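Local structure of agmatinase (Burkholderia thailandensis, 4DZ4) at residues B[139-145]-B[242-246]. The protein probably hydrolyses agmatine to putrescine and urea, as a member of the arginase family that binds two manganese ions per subunit. Numbering follows the deposited sequence.
Sequences HYITYPL and YLTFD. With MN (manganese (II) ion), chain P; MN (manganese (II) ion), chain Q.
H139 and D246 meet at one manganese ion, which H139 binds through ND1 at 2.2 Å and D246 through OD2 at 2.6 Å. The same OD2 also binds the second manganese, at 2.2 Å, and thereby bridges the pair, as does a water. Imidazole and carboxylate planes stand 85° apart. With chi1 of D246 extended, CG opposite the main-chain N, the carboxylate is carried out to both metals. D163 and D167 add ligands to the ion held by H139; D163, H165 and D248 also bind the other. This is the binuclear centre of the arginase fold, set at the C-terminal end of parallel strand 240-246, with H139 in the 3-10 turn that leads into helix 142-153. At the far edge of the imidazole, NE2 donates to T244 OG1 at 2.7 Å, the hydroxyl lying slightly out of the ring plane. The N-H...O angle is 148°; this bond and the metal bond at ND1 together hold the ring's rotation. T244 OG1 is in turn hydrogen-bonded to D287 of the adjoining strand 282-289, a second-shell carboxylate that also takes the hydroxyls of T142 and Y242. Deeper along the strand, T142 CG2 approaches Y242 CE1 obliquely at 3.8 Å, while L145 CD1 packs 3.3 Å from Y242 OH.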
ATOM      1  N   HIS B 139      -6.433  -7.164 -22.926  1.00  9.46           N
ATOM      2  CA  HIS B 139      -7.550  -7.301 -23.876  1.00  9.65           C
ATOM      3  C   HIS B 139      -7.204  -7.971 -25.183  1.00  9.65           C
ATOM      4  O   HIS B 139      -8.100  -8.433 -25.908  1.00  9.34           O
ATOM      5  CB  HIS B 139      -8.208  -5.941 -24.128  1.00 10.50           C
ATOM      6  CG  HIS B 139      -9.726  -6.016 -24.214  1.00 10.89           C
ATOM      7  ND1 HIS B 139     -10.520  -4.954 -23.964  1.00 11.05           N
ATOM      8  CD2 HIS B 139     -10.571  -7.077 -24.523  1.00 10.66           C
ATOM      9  CE1 HIS B 139     -11.803  -5.318 -24.091  1.00 10.94           C
ATOM     10  NE2 HIS B 139     -11.843  -6.624 -24.435  1.00 11.07           N
ATOM     11  N   TYR B 140      -5.912  -8.025 -25.521  1.00  9.45           N
ATOM     12  CA  TYR B 140      -5.522  -8.678 -26.773  1.00  9.46           C
ATOM     13  C   TYR B 140      -6.095 -10.100 -26.843  1.00  9.75           C
ATOM     14  O   TYR B 140      -6.432 -10.587 -27.937  1.00  9.70           O
ATOM     15  CB  TYR B 140      -3.999  -8.731 -26.930  1.00 10.12           C
ATOM     16  CG  TYR B 140      -3.615  -9.496 -28.178  1.00 10.56           C
ATOM     17  CD1 TYR B 140      -3.585  -8.866 -29.414  1.00 11.27           C
ATOM     18  CD2 TYR B 140      -3.330 -10.872 -28.114  1.00 11.05           C
ATOM     19  CE1 TYR B 140      -3.266  -9.576 -30.570  1.00 11.65           C
ATOM     20  CE2 TYR B 140      -3.022 -11.595 -29.259  1.00 11.77           C
ATOM     21  CZ  TYR B 140      -2.976 -10.928 -30.480  1.00 12.36           C
ATOM     22  OH  TYR B 140      -2.665 -11.626 -31.636  1.00 13.86           O
ATOM     23  N   ILE B 141      -6.210 -10.767 -25.688  1.00  9.17           N
ATOM     24  CA  ILE B 141      -6.650 -12.188 -25.709  1.00  9.88           C
ATOM     25  C   ILE B 141      -7.985 -12.388 -26.427  1.00 10.07           C
ATOM     26  O   ILE B 141      -8.249 -13.467 -26.987  1.00 10.14           O
ATOM     27  CB  ILE B 141      -6.691 -12.831 -24.294  1.00  9.62           C
ATOM     28  CG1 ILE B 141      -7.881 -12.301 -23.456  1.00  9.48           C
ATOM     29  CG2 ILE B 141      -5.321 -12.657 -23.593  1.00  9.90           C
ATOM     30  CD1 ILE B 141      -8.093 -13.025 -22.121  1.00  9.53           C
ATOM     31  N   THR B 142      -8.835 -11.362 -26.419  1.00  9.89           N
ATOM     32  CA  THR B 142     -10.162 -11.504 -27.007  1.00 10.21           C
ATOM     33  C   THR B 142     -10.142 -11.732 -28.534  1.00 10.56           C
ATOM     34  O   THR B 142     -11.043 -12.392 -29.089  1.00 10.95           O
ATOM     35  CB  THR B 142     -11.035 -10.310 -26.636  1.00  9.97           C
ATOM     36  OG1 THR B 142     -11.045 -10.175 -25.207  1.00  9.61           O
ATOM     37  CG2 THR B 142     -12.491 -10.516 -27.142  1.00 10.57           C
ATOM     38  N   TYR B 143      -9.102 -11.231 -29.192  1.00 10.69           N
ATOM     39  CA  TYR B 143      -8.972 -11.435 -30.629  1.00 11.04           C
ATOM     40  C   TYR B 143      -8.796 -12.929 -30.978  1.00 11.12           C
ATOM     41  O   TYR B 143      -9.613 -13.483 -31.704  1.00 11.65           O
ATOM     42  CB  TYR B 143      -7.852 -10.528 -31.184  1.00 11.66           C
ATOM     43  CG  TYR B 143      -7.539 -10.710 -32.637  1.00 12.78           C
ATOM     44  CD1 TYR B 143      -8.560 -10.741 -33.615  1.00 13.30           C
ATOM     45  CD2 TYR B 143      -6.206 -10.807 -33.065  1.00 13.65           C
ATOM     46  CE1 TYR B 143      -8.253 -10.909 -34.960  1.00 14.24           C
ATOM     47  CE2 TYR B 143      -5.894 -11.000 -34.412  1.00 14.55           C
ATOM     48  CZ  TYR B 143      -6.932 -11.018 -35.353  1.00 15.12           C
ATOM     49  OH  TYR B 143      -6.608 -11.173 -36.674  1.00 16.06           O
ATOM     50  N   PRO B 144      -7.764 -13.614 -30.431  1.00 10.57           N
ATOM     51  CA  PRO B 144      -7.732 -15.044 -30.772  1.00 11.00           C
ATOM     52  C   PRO B 144      -8.929 -15.836 -30.233  1.00 10.98           C
ATOM     53  O   PRO B 144      -9.350 -16.828 -30.846  1.00 11.40           O
ATOM     54  CB  PRO B 144      -6.421 -15.552 -30.120  1.00 10.78           C
ATOM     55  CG  PRO B 144      -5.959 -14.419 -29.219  1.00 10.28           C
ATOM     56  CD  PRO B 144      -6.485 -13.161 -29.862  1.00 10.42           C
ATOM     57  N   LEU B 145      -9.526 -15.372 -29.128  1.00 10.71           N
ATOM     58  CA  LEU B 145     -10.728 -16.032 -28.623  1.00 11.10           C
ATOM     59  C   LEU B 145     -11.860 -15.894 -29.634  1.00 11.69           C
ATOM     60  O   LEU B 145     -12.574 -16.872 -29.893  1.00 12.01           O
ATOM     61  CB  LEU B 145     -11.147 -15.461 -27.254  1.00 10.78           C
ATOM     62  CG  LEU B 145     -10.208 -15.799 -26.072  1.00 10.57           C
ATOM     63  CD1 LEU B 145     -10.706 -15.114 -24.799  1.00 10.16           C
ATOM     64  CD2 LEU B 145     -10.073 -17.315 -25.837  1.00 11.60           C
ATOM     65  N   TYR B 242     -20.832 -12.356 -28.280  1.00 13.05           N
ATOM     66  CA  TYR B 242     -19.720 -12.596 -27.356  1.00 12.41           C
ATOM     67  C   TYR B 242     -19.597 -11.335 -26.499  1.00 11.74           C
ATOM     68  O   TYR B 242     -19.570 -10.236 -27.035  1.00 11.79           O
ATOM     69  CB  TYR B 242     -18.433 -12.821 -28.149  1.00 12.45           C
ATOM     70  CG  TYR B 242     -17.222 -13.206 -27.300  1.00 12.14           C
ATOM     71  CD1 TYR B 242     -16.458 -12.226 -26.642  1.00 11.75           C
ATOM     72  CD2 TYR B 242     -16.861 -14.540 -27.144  1.00 12.54           C
ATOM     73  CE1 TYR B 242     -15.355 -12.579 -25.874  1.00 11.56           C
ATOM     74  CE2 TYR B 242     -15.751 -14.908 -26.389  1.00 12.35           C
ATOM     75  CZ  TYR B 242     -15.007 -13.923 -25.752  1.00 11.73           C
ATOM     76  OH  TYR B 242     -13.903 -14.260 -24.996  1.00 11.47           O
ATOM     77  N   LEU B 243     -19.519 -11.495 -25.180  1.00 11.35           N
ATOM     78  CA  LEU B 243     -19.467 -10.329 -24.290  1.00 11.14           C
ATOM     79  C   LEU B 243     -18.059 -10.221 -23.742  1.00 10.72           C
ATOM     80  O   LEU B 243     -17.561 -11.179 -23.144  1.00 11.10           O
ATOM     81  CB  LEU B 243     -20.465 -10.516 -23.146  1.00 11.22           C
ATOM     82  CG  LEU B 243     -20.689  -9.329 -22.199  1.00 11.06           C
ATOM     83  CD1 LEU B 243     -22.115  -9.299 -21.663  1.00 11.43           C
ATOM     84  CD2 LEU B 243     -19.678  -9.375 -21.041  1.00 10.52           C
ATOM     85  N   THR B 244     -17.424  -9.068 -23.925  1.00 10.80           N
ATOM     86  CA  THR B 244     -16.052  -8.876 -23.448  1.00 10.60           C
ATOM     87  C   THR B 244     -16.069  -7.702 -22.484  1.00 10.59           C
ATOM     88  O   THR B 244     -16.501  -6.607 -22.842  1.00 11.06           O
ATOM     89  CB  THR B 244     -15.038  -8.721 -24.619  1.00 10.82           C
ATOM     90  OG1 THR B 244     -13.724  -8.483 -24.098  1.00 11.00           O
ATOM     91  CG2 THR B 244     -15.422  -7.572 -25.586  1.00 11.19           C
ATOM     92  N   PHE B 245     -15.670  -7.960 -21.252  1.00 10.09           N
ATOM     93  CA  PHE B 245     -15.734  -6.937 -20.212  1.00 10.20           C
ATOM     94  C   PHE B 245     -14.337  -6.531 -19.767  1.00  9.97           C
ATOM     95  O   PHE B 245     -13.673  -7.287 -19.048  1.00  9.89           O
ATOM     96  CB  PHE B 245     -16.553  -7.425 -19.009  1.00 10.73           C
ATOM     97  CG  PHE B 245     -17.044  -6.307 -18.130  1.00 11.06           C
ATOM     98  CD1 PHE B 245     -16.145  -5.588 -17.347  1.00 11.30           C
ATOM     99  CD2 PHE B 245     -18.413  -5.953 -18.107  1.00 11.60           C
ATOM    100  CE1 PHE B 245     -16.565  -4.520 -16.547  1.00 11.11           C
ATOM    101  CE2 PHE B 245     -18.851  -4.916 -17.284  1.00 11.95           C
ATOM    102  CZ  PHE B 245     -17.928  -4.192 -16.501  1.00 11.93           C
ATOM    103  N   ASP B 246     -13.911  -5.343 -20.177  1.00 10.37           N
ATOM    104  CA  ASP B 246     -12.631  -4.772 -19.724  1.00 10.20           C
ATOM    105  C   ASP B 246     -12.962  -4.040 -18.421  1.00  9.80           C
ATOM    106  O   ASP B 246     -13.781  -3.147 -18.422  1.00  9.79           O
ATOM    107  CB  ASP B 246     -12.077  -3.855 -20.829  1.00 10.67           C
ATOM    108  CG  ASP B 246     -10.738  -3.132 -20.442  1.00 10.83           C
ATOM    109  OD1 ASP B 246     -10.389  -3.075 -19.248  1.00 10.79           O
ATOM    110  OD2 ASP B 246     -10.068  -2.602 -21.362  1.00 11.52           O
TER
HETATM  111 MN    MN P 401      -9.796  -2.890 -23.909  0.78 14.69          MN
HETATM  112 MN    MN Q 402      -9.740  -0.502 -21.744  1.00 13.04          MN
HETATM  113  O   HOH W   1      -8.887  -1.219 -23.493  1.00 13.72           O